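Local atomic coordinates of TENA/THI-4 protein (Shewanella denitrificans OS217, PDB entry 3DDE), a protein that is of unknown function but adopts the all-helical heme oxygenase-like fold and may have an oxidoreductase activity. Residues V14-W18 / V143-I147; S25-E30 / L214-W218; Y49-K53 / H87-L92; N55-Q59 / R133-S137. Where two conformers were deposited one is given. Residue numbers count along the deposited sequence, not the author numbering.

Interaction 1: V14-W18 / V143-I147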
loop_
_atom_site.group_PDB
_atom_site.type_symbol
_atom_site.label_atom_id
_atom_site.label_comp_id
_atom_site.label_asym_id
_atom_site.label_seq_id
_atom_site.Cartn_x
_atom_site.Cartn_y
_atom_site.Cartn_z
ATOM N N VAL A 14 -5.503 5.718 31.059
ATOM C CA VAL A 14 -6.262 6.737 30.336
ATOM C C VAL A 14 -6.673 7.888 31.265
ATOM O O VAL A 14 -6.526 9.059 30.900
ATOM C CB VAL A 14 -7.481 6.117 29.624
ATOM C CG1 VAL A 14 -8.402 7.198 29.070
ATOM C CG2 VAL A 14 -7.000 5.200 28.495
ATOM N N ALA A 15 -7.160 7.552 32.462
ATOM C CA ALA A 15 -7.567 8.554 33.453
ATOM C C ALA A 15 -6.395 9.454 33.884
ATOM O O ALA A 15 -6.576 10.653 34.137
ATOM C CB ALA A 15 -8.209 7.876 34.684
ATOM N N THR A 16 -5.205 8.866 33.978
ATOM C CA THR A 16 -4.000 9.612 34.329
ATOM C C THR A 16 -3.615 10.571 33.206
ATOM O O THR A 16 -3.213 11.701 33.464
ATOM C CB THR A 16 -2.822 8.662 34.638
ATOM O OG1 THR A 16 -3.078 7.974 35.868
ATOM C CG2 THR A 16 -1.529 9.430 34.789
HETATM N N MSE A 17 -3.743 10.122 31.964
HETATM C CA MSE A 17 -3.417 10.957 30.799
HETATM C C MSE A 17 -4.373 12.134 30.601
HETATM O O MSE A 17 -3.915 13.238 30.306
HETATM C CB MSE A 17 -3.356 10.116 29.526
HETATM C CG MSE A 17 -2.169 9.180 29.520
HETATM SE SE MSE A 17 -2.089 8.117 27.949
HETATM C CE MSE A 17 -1.792 9.457 26.633
ATOM N N TRP A 18 -5.681 11.904 30.733
ATOM C CA TRP A 18 -6.662 13.000 30.614
ATOM C C TRP A 18 -6.428 14.062 31.692
ATOM O O TRP A 18 -6.467 15.266 31.424
ATOM C CB TRP A 18 -8.105 12.487 30.676
ATOM C CG TRP A 18 -8.585 11.936 29.383
ATOM C CD1 TRP A 18 -8.931 10.644 29.112
ATOM C CD2 TRP A 18 -8.758 12.664 28.160
ATOM N NE1 TRP A 18 -9.319 10.524 27.795
ATOM C CE2 TRP A 18 -9.223 11.750 27.191
ATOM C CE3 TRP A 18 -8.573 14.004 27.793
ATOM C CZ2 TRP A 18 -9.503 12.133 25.873
ATOM C CZ3 TRP A 18 -8.850 14.384 26.484
ATOM C CH2 TRP A 18 -9.313 13.454 25.540
ATOM N N VAL A 143 -14.478 8.105 26.074
ATOM C CA VAL A 143 -13.932 9.464 26.199
ATOM C C VAL A 143 -14.892 10.473 26.811
ATOM O O VAL A 143 -14.467 11.380 27.524
ATOM C CB VAL A 143 -13.506 10.007 24.804
ATOM C CG1 VAL A 143 -14.743 10.382 23.967
ATOM C CG2 VAL A 143 -12.584 11.193 24.944
ATOM N N TYR A 144 -16.183 10.301 26.532
ATOM C CA TYR A 144 -17.233 11.222 26.992
ATOM C C TYR A 144 -17.211 11.431 28.519
ATOM O O TYR A 144 -17.555 12.504 29.003
ATOM C CB TYR A 144 -18.610 10.741 26.499
ATOM C CG TYR A 144 -19.710 11.774 26.611
ATOM N N GLY A 145 -16.771 10.422 29.266
ATOM C CA GLY A 145 -16.689 10.517 30.723
ATOM C C GLY A 145 -15.634 11.461 31.295
ATOM O O GLY A 145 -15.676 11.773 32.476
ATOM N N TYR A 146 -14.677 11.902 30.478
ATOM C CA TYR A 146 -13.622 12.827 30.932
ATOM C C TYR A 146 -13.803 14.244 30.374
ATOM O O TYR A 146 -13.554 15.219 31.070
ATOM C CB TYR A 146 -12.239 12.327 30.497
ATOM C CG TYR A 146 -11.893 10.918 30.922
ATOM C CD1 TYR A 146 -11.345 10.659 32.177
ATOM C CD2 TYR A 146 -12.089 9.850 30.054
ATOM C CE1 TYR A 146 -11.018 9.361 32.562
ATOM C CE2 TYR A 146 -11.767 8.554 30.425
ATOM C CZ TYR A 146 -11.231 8.311 31.676
ATOM O OH TYR A 146 -10.913 7.015 32.026
ATOM N N ILE A 147 -14.223 14.347 29.115
ATOM C CA ILE A 147 -14.367 15.642 28.441
ATOM C C ILE A 147 -15.757 16.292 28.558
ATOM O O ILE A 147 -15.965 17.394 28.046
ATOM C CB ILE A 147 -13.942 15.509 26.948
ATOM C CG1 ILE A 147 -14.808 14.485 26.192
ATOM C CG2 ILE A 147 -12.490 15.095 26.882
ATOM C CD1 ILE A 147 -14.681 14.548 24.685
#
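A tryptophan-tyrosine stack, flanked by smaller apolar side chains, joins two helices here. Segment 14-18 is helical throughout and supplies the first wall. Val14, its CA-to-CB bond turned toward the partner, sets CG1 3.9 Å from CE2 of Tyr146, while its side chain also touches Met203, Tyr138 and Trp139. At Ala15 the small side chain lets the tyrosine come up against the helix itself: CA of Ala15 lies 3.7 Å from Tyr146 CE1, and Ala15 CB 3.8 Å from the same atom. Trp18, one turn after Val14, carries the main load. Its five-membered ring and the Tyr146 ring form an offset stack, centroids 4.4 Å apart and planes at 20°, with Trp18 CD1 and Tyr146 CD2 in contact at 3.4 Å. The same five-membered ring also takes a CH-pi contact from Tyr146 CB, while the six-membered ring receives one from Ile147 CG2, each 4.0 Å from the ring's centroid, and Val143 CG2 touches Trp18 CZ2 at 3.4 Å. Beyond the pair, Trp18 rests on Leu207 of helix 193-223 and Ile147 on Phe168 of helix 166-189. Aromatic stacking between helices thus joins the N-terminal helix 7-24 to the beginning of helix 144-157 in the all-helical heme oxygenase-like fold.

Interaction 2: S25-E30 / L214-W218; sequences SPFIHE and LDDVW
A proline at a helix start can pack on a tryptophan of a neighbouring helix. Residues 26-30 open helix 26-32, and 214-218 belong to helix 193-223; their short axes approach to 9.6 Å with N-to-C directions at 67°, and Phe27 and Trp218 are the closest pair, CA to CA 5.7 Å. Ser25, extended at phi/psi -75/118, is the N-cap; its chi1 t rotamer lets OG accept a weak 3.3 Å bond from Ile28 N. Trp218 (chi1 t, chi2 -119°) lays a face of its indole against the first turn: Pro26 CB sits 3.6 Å from the centroid of the five-membered ring in a CH-pi contact, Phe27 N lies over a face of the indole, and Glu30 CG (chi1 t, chi2 p) reaches Trp218 CZ3 at 3.6 Å. Phe27, t with chi2 90°, sends its ring past the tryptophan, so that CD2 meets Leu214 CD2 at 3.4 Å and CE1 meets Val217 CG1 at 3.9 Å; Leu40 of helix 38-52 also touches it. Leu214 adopts mt, bringing CD1 to 4.3 Å from Ile28 CD1. One water, 2.8 Å from Ser25 OG, donates to Asp215 OD1 at 3.1 Å. The N-capped short helix thus packs on the last helix of the heme oxygenase-like bundle. The chemistry is mainly apolar and aromatic, with polar linkage carried by water at the capped helix start.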
loop_
_atom_site.group_PDB
_atom_site.type_symbol
_atom_site.label_atom_id
_atom_site.label_comp_id
_atom_site.label_asym_id
_atom_site.label_seq_id
_atom_site.Cartn_x
_atom_site.Cartn_y
_atom_site.Cartn_z
ATOM N N SER A 25 -3.571 21.974 29.253
ATOM C CA SER A 25 -3.987 22.614 27.998
ATOM C C SER A 25 -4.572 24.013 28.185
ATOM O O SER A 25 -5.601 24.168 28.851
ATOM C CB SER A 25 -5.031 21.760 27.278
ATOM O OG SER A 25 -5.430 22.382 26.068
ATOM N N PRO A 26 -3.936 25.047 27.595
ATOM C CA PRO A 26 -4.517 26.378 27.719
ATOM C C PRO A 26 -5.866 26.460 27.016
ATOM O O PRO A 26 -6.721 27.265 27.402
ATOM C CB PRO A 26 -3.502 27.274 27.000
ATOM C CG PRO A 26 -2.273 26.515 26.950
ATOM C CD PRO A 26 -2.689 25.096 26.825
ATOM N N PHE A 27 -6.022 25.664 25.957
ATOM C CA PHE A 27 -7.268 25.567 25.203
ATOM C C PHE A 27 -8.395 25.145 26.147
ATOM O O PHE A 27 -9.441 25.796 26.208
ATOM C CB PHE A 27 -7.113 24.560 24.046
ATOM C CG PHE A 27 -8.396 24.263 23.307
ATOM C CD1 PHE A 27 -8.782 25.025 22.215
ATOM C CD2 PHE A 27 -9.214 23.213 23.707
ATOM C CE1 PHE A 27 -9.977 24.755 21.542
ATOM C CE2 PHE A 27 -10.396 22.935 23.046
ATOM C CZ PHE A 27 -10.784 23.712 21.960
ATOM N N ILE A 28 -8.160 24.076 26.905
ATOM C CA ILE A 28 -9.153 23.552 27.844
ATOM C C ILE A 28 -9.475 24.556 28.953
ATOM O O ILE A 28 -10.636 24.684 29.336
ATOM C CB ILE A 28 -8.702 22.210 28.490
ATOM C CG1 ILE A 28 -8.438 21.122 27.438
ATOM C CG2 ILE A 28 -9.742 21.716 29.484
ATOM C CD1 ILE A 28 -9.657 20.625 26.702
ATOM N N HIS A 29 -8.475 25.279 29.470
ATOM C CA HIS A 29 -8.753 26.254 30.533
ATOM C C HIS A 29 -9.566 27.410 29.966
ATOM O O HIS A 29 -10.497 27.873 30.603
ATOM C CB HIS A 29 -7.509 26.816 31.234
ATOM C CG HIS A 29 -6.498 25.783 31.614
ATOM N ND1 HIS A 29 -5.195 26.108 31.925
ATOM C CD2 HIS A 29 -6.569 24.429 31.646
ATOM C CE1 HIS A 29 -4.519 25.001 32.181
ATOM N NE2 HIS A 29 -5.328 23.967 32.006
ATOM N N GLU A 30 -9.202 27.874 28.773
ATOM C CA GLU A 30 -9.922 28.966 28.114
ATOM C C GLU A 30 -11.415 28.624 28.029
ATOM O O GLU A 30 -12.277 29.468 28.304
ATOM C CB GLU A 30 -9.338 29.195 26.713
ATOM C CG GLU A 30 -10.023 30.245 25.844
ATOM C CD GLU A 30 -9.731 31.678 26.246
ATOM O OE1 GLU A 30 -9.057 31.912 27.273
ATOM O OE2 GLU A 30 -10.182 32.581 25.512
ATOM N N LEU A 214 -4.681 20.110 20.166
ATOM C CA LEU A 214 -5.147 21.206 21.027
ATOM C C LEU A 214 -4.122 22.360 21.107
ATOM O O LEU A 214 -4.494 23.540 21.135
ATOM C CB LEU A 214 -5.415 20.677 22.433
ATOM C CG LEU A 214 -6.574 19.702 22.636
ATOM C CD1 LEU A 214 -6.574 19.120 24.063
ATOM C CD2 LEU A 214 -7.872 20.416 22.345
ATOM N N ASP A 215 -2.837 22.003 21.138
ATOM C CA ASP A 215 -1.727 22.964 21.160
ATOM C C ASP A 215 -1.628 23.730 19.837
ATOM O O ASP A 215 -1.411 24.936 19.828
ATOM C CB ASP A 215 -0.393 22.250 21.431
ATOM C CG ASP A 215 -0.385 21.480 22.742
ATOM O OD1 ASP A 215 -1.137 21.864 23.674
ATOM O OD2 ASP A 215 0.392 20.494 22.836
ATOM N N ASP A 216 -1.755 23.031 18.717
ATOM C CA ASP A 216 -1.770 23.707 17.408
ATOM C C ASP A 216 -2.993 24.591 17.262
ATOM O O ASP A 216 -2.900 25.715 16.758
ATOM C CB ASP A 216 -1.738 22.712 16.237
ATOM C CG ASP A 216 -0.348 22.281 15.880
ATOM O OD1 ASP A 216 0.579 22.605 16.634
ATOM O OD2 ASP A 216 -0.188 21.619 14.843
ATOM N N VAL A 217 -4.139 24.082 17.699
ATOM C CA VAL A 217 -5.387 24.871 17.646
ATOM C C VAL A 217 -5.237 26.173 18.441
ATOM O O VAL A 217 -5.624 27.246 17.964
ATOM C CB VAL A 217 -6.620 24.067 18.160
ATOM C CG1 VAL A 217 -7.867 24.964 18.275
ATOM C CG2 VAL A 217 -6.889 22.896 17.258
ATOM N N TRP A 218 -4.659 26.078 19.640
ATOM C CA TRP A 218 -4.469 27.256 20.503
ATOM C C TRP A 218 -3.494 28.273 19.882
ATOM O O TRP A 218 -3.809 29.465 19.801
ATOM C CB TRP A 218 -4.015 26.816 21.906
ATOM C CG TRP A 218 -3.937 27.920 22.921
ATOM C CD1 TRP A 218 -2.826 28.339 23.593
ATOM C CD2 TRP A 218 -5.012 28.755 23.363
ATOM N NE1 TRP A 218 -3.149 29.378 24.442
ATOM C CE2 TRP A 218 -4.485 29.654 24.313
ATOM C CE3 TRP A 218 -6.373 28.827 23.054
ATOM C CZ2 TRP A 218 -5.266 30.609 24.953
ATOM C CZ3 TRP A 218 -7.151 29.783 23.691
ATOM C CH2 TRP A 218 -6.594 30.660 24.628
HETATM O O HOH W 1 -3.636 23.560 24.294
#

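Interaction 3: Y49-K53 / H87-L92; sequences YHYTK and HELMAL
Three residues, Glu88, Tyr49 and Thr52, show how two helical segments can be fitted together. Residues 49-52 are helical and lie on helix 38-52, and 87-92 lie on helix 88-97; the closest backbone pair is Tyr49 and Glu88, CA to CA 5.0 Å. Glu88, chi1 p and chi2 m, folds its aliphatic part across the partner: CG lies 3.6 Å from Tyr49 CE1, and CB 3.7 Å from Lys53 N. Tyr49 (chi1 t, chi2 87°) brings its ring near the second segment, CD1 4.2 Å from Leu92 CB, and its CB lies 4.2 Å from Ala91 CB. Thr52, in the m rotamer, places CG2 3.6 Å from both Glu88 N and His87 CD2, while its OG1 bonds to Thr48 O in its own helix. Tyr49 and Leu92 both touch Leu106 of helix 102-106. Close packing of this sort brings helix 38-52 against helix 88-97, across two intervening helices in the chain, in the all-helical heme oxygenase-like fold.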
loop_
_atom_site.group_PDB
_atom_site.type_symbol
_atom_site.label_atom_id
_atom_site.label_comp_id
_atom_site.label_asym_id
_atom_site.label_seq_id
_atom_site.Cartn_x
_atom_site.Cartn_y
_atom_site.Cartn_z
ATOM N N TYR A 49 -12.539 17.378 12.000
ATOM C CA TYR A 49 -13.035 16.989 10.686
ATOM C C TYR A 49 -11.939 16.323 9.877
ATOM O O TYR A 49 -12.182 15.280 9.263
ATOM C CB TYR A 49 -13.592 18.199 9.918
ATOM C CG TYR A 49 -13.639 17.975 8.424
ATOM C CD1 TYR A 49 -14.732 17.360 7.812
ATOM C CD2 TYR A 49 -12.574 18.377 7.622
ATOM C CE1 TYR A 49 -14.744 17.149 6.436
ATOM C CE2 TYR A 49 -12.573 18.172 6.256
ATOM C CZ TYR A 49 -13.646 17.559 5.667
ATOM O OH TYR A 49 -13.593 17.370 4.299
ATOM N N HIS A 50 -10.748 16.935 9.883
ATOM C CA HIS A 50 -9.596 16.419 9.141
ATOM C C HIS A 50 -9.170 15.013 9.518
ATOM O O HIS A 50 -8.971 14.197 8.646
ATOM C CB HIS A 50 -8.398 17.364 9.243
ATOM C CG HIS A 50 -8.558 18.615 8.446
ATOM N ND1 HIS A 50 -8.932 18.601 7.121
ATOM C CD2 HIS A 50 -8.331 19.911 8.760
ATOM C CE1 HIS A 50 -8.952 19.837 6.660
ATOM N NE2 HIS A 50 -8.603 20.654 7.637
ATOM N N TYR A 51 -9.006 14.719 10.799
ATOM C CA TYR A 51 -8.588 13.376 11.179
ATOM C C TYR A 51 -9.742 12.357 11.176
ATOM O O TYR A 51 -9.549 11.194 10.845
ATOM C CB TYR A 51 -7.824 13.386 12.500
ATOM C CG TYR A 51 -8.620 13.440 13.799
ATOM C CD1 TYR A 51 -9.211 12.289 14.319
ATOM C CD2 TYR A 51 -8.662 14.598 14.560
ATOM C CE1 TYR A 51 -9.887 12.300 15.503
ATOM C CE2 TYR A 51 -9.339 14.632 15.777
ATOM C CZ TYR A 51 -9.956 13.474 16.246
ATOM O OH TYR A 51 -10.653 13.488 17.442
ATOM N N THR A 52 -10.951 12.802 11.511
ATOM C CA THR A 52 -12.114 11.918 11.542
ATOM C C THR A 52 -12.397 11.353 10.151
ATOM O O THR A 52 -12.877 10.236 10.013
ATOM C CB THR A 52 -13.359 12.660 12.143
ATOM O OG1 THR A 52 -13.097 12.894 13.528
ATOM C CG2 THR A 52 -14.619 11.837 12.035
ATOM N N LYS A 53 -12.099 12.163 9.145
ATOM C CA LYS A 53 -12.258 11.851 7.729
ATOM C C LYS A 53 -11.525 10.560 7.316
ATOM O O LYS A 53 -11.926 9.873 6.365
ATOM C CB LYS A 53 -11.672 13.059 6.991
ATOM C CG LYS A 53 -11.696 13.089 5.492
ATOM C CD LYS A 53 -11.276 14.504 4.977
ATOM C CE LYS A 53 -9.887 14.988 5.488
ATOM N NZ LYS A 53 -9.617 16.461 5.167
ATOM N N HIS A 87 -18.767 10.062 9.201
ATOM C CA HIS A 87 -18.850 10.685 10.525
ATOM C C HIS A 87 -18.283 12.114 10.531
ATOM O O HIS A 87 -18.747 12.962 11.298
ATOM C CB HIS A 87 -18.141 9.791 11.558
ATOM C CG HIS A 87 -18.298 10.239 12.979
ATOM N ND1 HIS A 87 -19.526 10.369 13.590
ATOM C CD2 HIS A 87 -17.376 10.516 13.931
ATOM C CE1 HIS A 87 -19.355 10.752 14.843
ATOM N NE2 HIS A 87 -18.059 10.841 15.076
ATOM N N GLU A 88 -17.289 12.378 9.677
ATOM C CA GLU A 88 -16.705 13.725 9.583
ATOM C C GLU A 88 -17.744 14.768 9.122
ATOM O O GLU A 88 -17.631 15.956 9.423
ATOM C CB GLU A 88 -15.454 13.764 8.669
ATOM C CG GLU A 88 -15.653 13.733 7.123
ATOM C CD GLU A 88 -16.006 12.363 6.561
ATOM O OE1 GLU A 88 -16.020 11.388 7.342
ATOM O OE2 GLU A 88 -16.275 12.267 5.331
ATOM N N LEU A 89 -18.761 14.332 8.395
ATOM C CA LEU A 89 -19.789 15.264 7.929
ATOM C C LEU A 89 -20.519 15.918 9.098
ATOM O O LEU A 89 -20.935 17.061 8.985
ATOM C CB LEU A 89 -20.757 14.586 6.953
ATOM C CG LEU A 89 -20.087 14.171 5.640
ATOM C CD1 LEU A 89 -21.054 13.434 4.737
ATOM C CD2 LEU A 89 -19.521 15.391 4.930
HETATM N N MSE A 90 -20.625 15.209 10.221
HETATM C CA MSE A 90 -21.260 15.748 11.432
HETATM C C MSE A 90 -20.463 16.925 11.993
HETATM O O MSE A 90 -21.037 17.866 12.523
HETATM C CB MSE A 90 -21.413 14.670 12.512
HETATM C CG MSE A 90 -22.204 13.441 12.074
HETATM SE SE MSE A 90 -22.579 12.236 13.562
HETATM C CE MSE A 90 -24.071 13.221 14.395
ATOM N N ALA A 91 -19.136 16.869 11.888
ATOM C CA ALA A 91 -18.282 17.965 12.369
ATOM C C ALA A 91 -18.435 19.165 11.425
ATOM O O ALA A 91 -18.494 20.312 11.865
ATOM C CB ALA A 91 -16.848 17.527 12.427
ATOM N N LEU A 92 -18.514 18.878 10.126
ATOM C CA LEU A 92 -18.657 19.906 9.104
ATOM C C LEU A 92 -20.039 20.566 9.218
ATOM O O LEU A 92 -20.179 21.745 8.942
ATOM C CB LEU A 92 -18.421 19.307 7.716
ATOM C CG LEU A 92 -18.255 20.284 6.547
ATOM C CD1 LEU A 92 -17.017 21.149 6.752
ATOM C CD2 LEU A 92 -18.159 19.508 5.224
#

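Interaction 4: N55-Q59 / R133-S137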
loop_
_atom_site.group_PDB
_atom_site.type_symbol
_atom_site.label_atom_id
_atom_site.label_comp_id
_atom_site.label_asym_id
_atom_site.label_seq_id
_atom_site.Cartn_x
_atom_site.Cartn_y
_atom_site.Cartn_z
ATOM N N ASN A 55 -10.722 7.919 9.626
ATOM C CA ASN A 55 -10.880 6.808 10.567
ATOM C C ASN A 55 -11.518 5.527 10.036
ATOM O O ASN A 55 -11.043 4.426 10.372
ATOM C CB ASN A 55 -11.493 7.298 11.883
ATOM C CG ASN A 55 -10.481 8.051 12.736
ATOM O OD1 ASN A 55 -9.268 8.115 12.413
ATOM N ND2 ASN A 55 -10.946 8.601 13.822
ATOM N N ALA A 56 -12.556 5.668 9.210
ATOM C CA ALA A 56 -13.186 4.527 8.578
ATOM C C ALA A 56 -12.157 3.809 7.708
ATOM O O ALA A 56 -12.085 2.593 7.697
ATOM C CB ALA A 56 -14.402 4.963 7.728
ATOM N N LYS A 57 -11.364 4.594 6.991
ATOM C CA LYS A 57 -10.351 4.085 6.073
ATOM C C LYS A 57 -9.228 3.343 6.779
ATOM O O LYS A 57 -8.921 2.224 6.392
ATOM C CB LYS A 57 -9.776 5.221 5.259
ATOM C CG LYS A 57 -10.783 5.864 4.350
ATOM C CD LYS A 57 -10.119 6.928 3.510
ATOM C CE LYS A 57 -11.106 7.510 2.558
ATOM N NZ LYS A 57 -10.427 8.269 1.488
ATOM N N ASN A 58 -8.634 3.935 7.816
ATOM C CA ASN A 58 -7.578 3.237 8.517
ATOM C C ASN A 58 -8.084 2.018 9.334
ATOM O O ASN A 58 -7.337 1.051 9.525
ATOM C CB ASN A 58 -6.608 4.193 9.271
ATOM C CG ASN A 58 -7.269 5.035 10.367
ATOM O OD1 ASN A 58 -8.031 4.546 11.224
ATOM N ND2 ASN A 58 -6.905 6.297 10.383
ATOM N N GLN A 59 -9.355 2.043 9.761
ATOM C CA GLN A 59 -9.962 0.889 10.416
ATOM C C GLN A 59 -10.111 -0.266 9.408
ATOM O O GLN A 59 -9.783 -1.417 9.715
ATOM C CB GLN A 59 -11.328 1.254 11.012
ATOM C CG GLN A 59 -12.086 0.108 11.666
ATOM C CD GLN A 59 -11.290 -0.583 12.765
ATOM O OE1 GLN A 59 -11.413 -0.237 13.944
ATOM N NE2 GLN A 59 -10.426 -1.526 12.379
ATOM N N ARG A 133 -4.567 -1.195 16.887
ATOM C CA ARG A 133 -5.453 -0.060 16.664
ATOM C C ARG A 133 -6.613 -0.036 17.682
ATOM O O ARG A 133 -7.184 1.021 17.943
ATOM C CB ARG A 133 -6.005 -0.058 15.236
ATOM C CG ARG A 133 -6.658 1.250 14.838
ATOM C CD ARG A 133 -7.558 1.102 13.632
ATOM N NE ARG A 133 -8.182 2.383 13.291
ATOM C CZ ARG A 133 -9.252 2.892 13.889
ATOM N NH1 ARG A 133 -9.840 2.269 14.909
ATOM N NH2 ARG A 133 -9.717 4.065 13.493
ATOM N N LEU A 134 -6.961 -1.194 18.253
ATOM C CA LEU A 134 -7.989 -1.273 19.287
ATOM C C LEU A 134 -7.666 -0.363 20.487
ATOM O O LEU A 134 -8.576 0.046 21.213
ATOM C CB LEU A 134 -8.183 -2.716 19.751
ATOM C CG LEU A 134 -8.809 -3.731 18.792
ATOM C CD1 LEU A 134 -8.724 -5.136 19.377
ATOM C CD2 LEU A 134 -10.274 -3.361 18.472
ATOM N N GLY A 135 -6.385 -0.055 20.687
ATOM C CA GLY A 135 -5.938 0.855 21.759
ATOM C C GLY A 135 -6.439 2.279 21.553
ATOM O O GLY A 135 -6.799 2.967 22.499
ATOM N N TYR A 136 -6.443 2.718 20.305
ATOM C CA TYR A 136 -6.976 4.027 19.939
ATOM C C TYR A 136 -8.460 4.052 20.268
ATOM O O TYR A 136 -8.945 4.960 20.954
ATOM C CB TYR A 136 -6.750 4.289 18.441
ATOM C CG TYR A 136 -7.422 5.524 17.858
ATOM C CD1 TYR A 136 -7.378 6.753 18.512
ATOM C CD2 TYR A 136 -8.046 5.464 16.615
ATOM C CE1 TYR A 136 -7.960 7.880 17.957
ATOM C CE2 TYR A 136 -8.620 6.575 16.050
ATOM C CZ TYR A 136 -8.577 7.787 16.726
ATOM O OH TYR A 136 -9.160 8.891 16.152
ATOM N N SER A 137 -9.161 3.031 19.778
ATOM C CA SER A 137 -10.589 2.862 19.985
ATOM C C SER A 137 -10.951 2.794 21.460
ATOM O O SER A 137 -12.020 3.257 21.871
ATOM C CB SER A 137 -11.055 1.578 19.305
ATOM O OG SER A 137 -10.946 1.678 17.899
HETATM O O HOH W 2 -9.873 -0.431 16.052
#
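Arg133 spreads its guanidinium over the backbone of Gln59, whose CA lies over one face of the group. The long side chain, t at chi1, chi2 and chi3, spans the gap between the helices, and two of its nitrogens converge on one acceptor: NE and NH2 of Arg133 donate to Asn58 OD1 at 3.0 and 2.9 Å. This pair of donors sharing one acceptor helps orient the guanidinium, with Asn58 OD1 near its plane. The third nitrogen works through solvent. Arg133 NH1 donates to a water at 2.9 Å, which donates in turn to Gln59 OE1 at 2.6 Å and is also hydrogen-bonded to Ser137 OG at 3.0 Å. One turn before Gln59, Asn55 ND2 gives a 3.0 Å hydrogen bond to Tyr136 OH, meeting that ring at its edge. Every residue touching across the pair is buried, and several of the polar groups are satisfied by one another or by the shared water. Leu121 of helix 112-126 covers Asn55 and Asn58, while Ala56 and Lys57 pack on Phe78 and Gly63 of a second subunit. The example illustrates a buried polar network, here linking helices 55-65 and 134-141 inside the helical bundle of a heme oxygenase-like fold.

Read together, the four contacts show how distant parts of a chain are gathered into one helical bundle. Interaction 2 joins the early helix 26-32 to the last one, 193-223, and interaction 1 ties helix 7-24 to helix 144-157; their segments alternate along the chain, and their centres are 16 Å apart. Interactions 3 and 4 lie between the segments of both and also cross each other. With centres 14 Å apart they are the only pair to touch, Tyr51 CE1 lying 3.5 Å from Tyr136 OH. Interactions 1 and 3, 21 Å apart, lie on opposite sides of the chain's centre, as do 2 and 4 at 25 Å. Apolar, aromatic and polar contacts thus join helices far apart in sequence within one bundle.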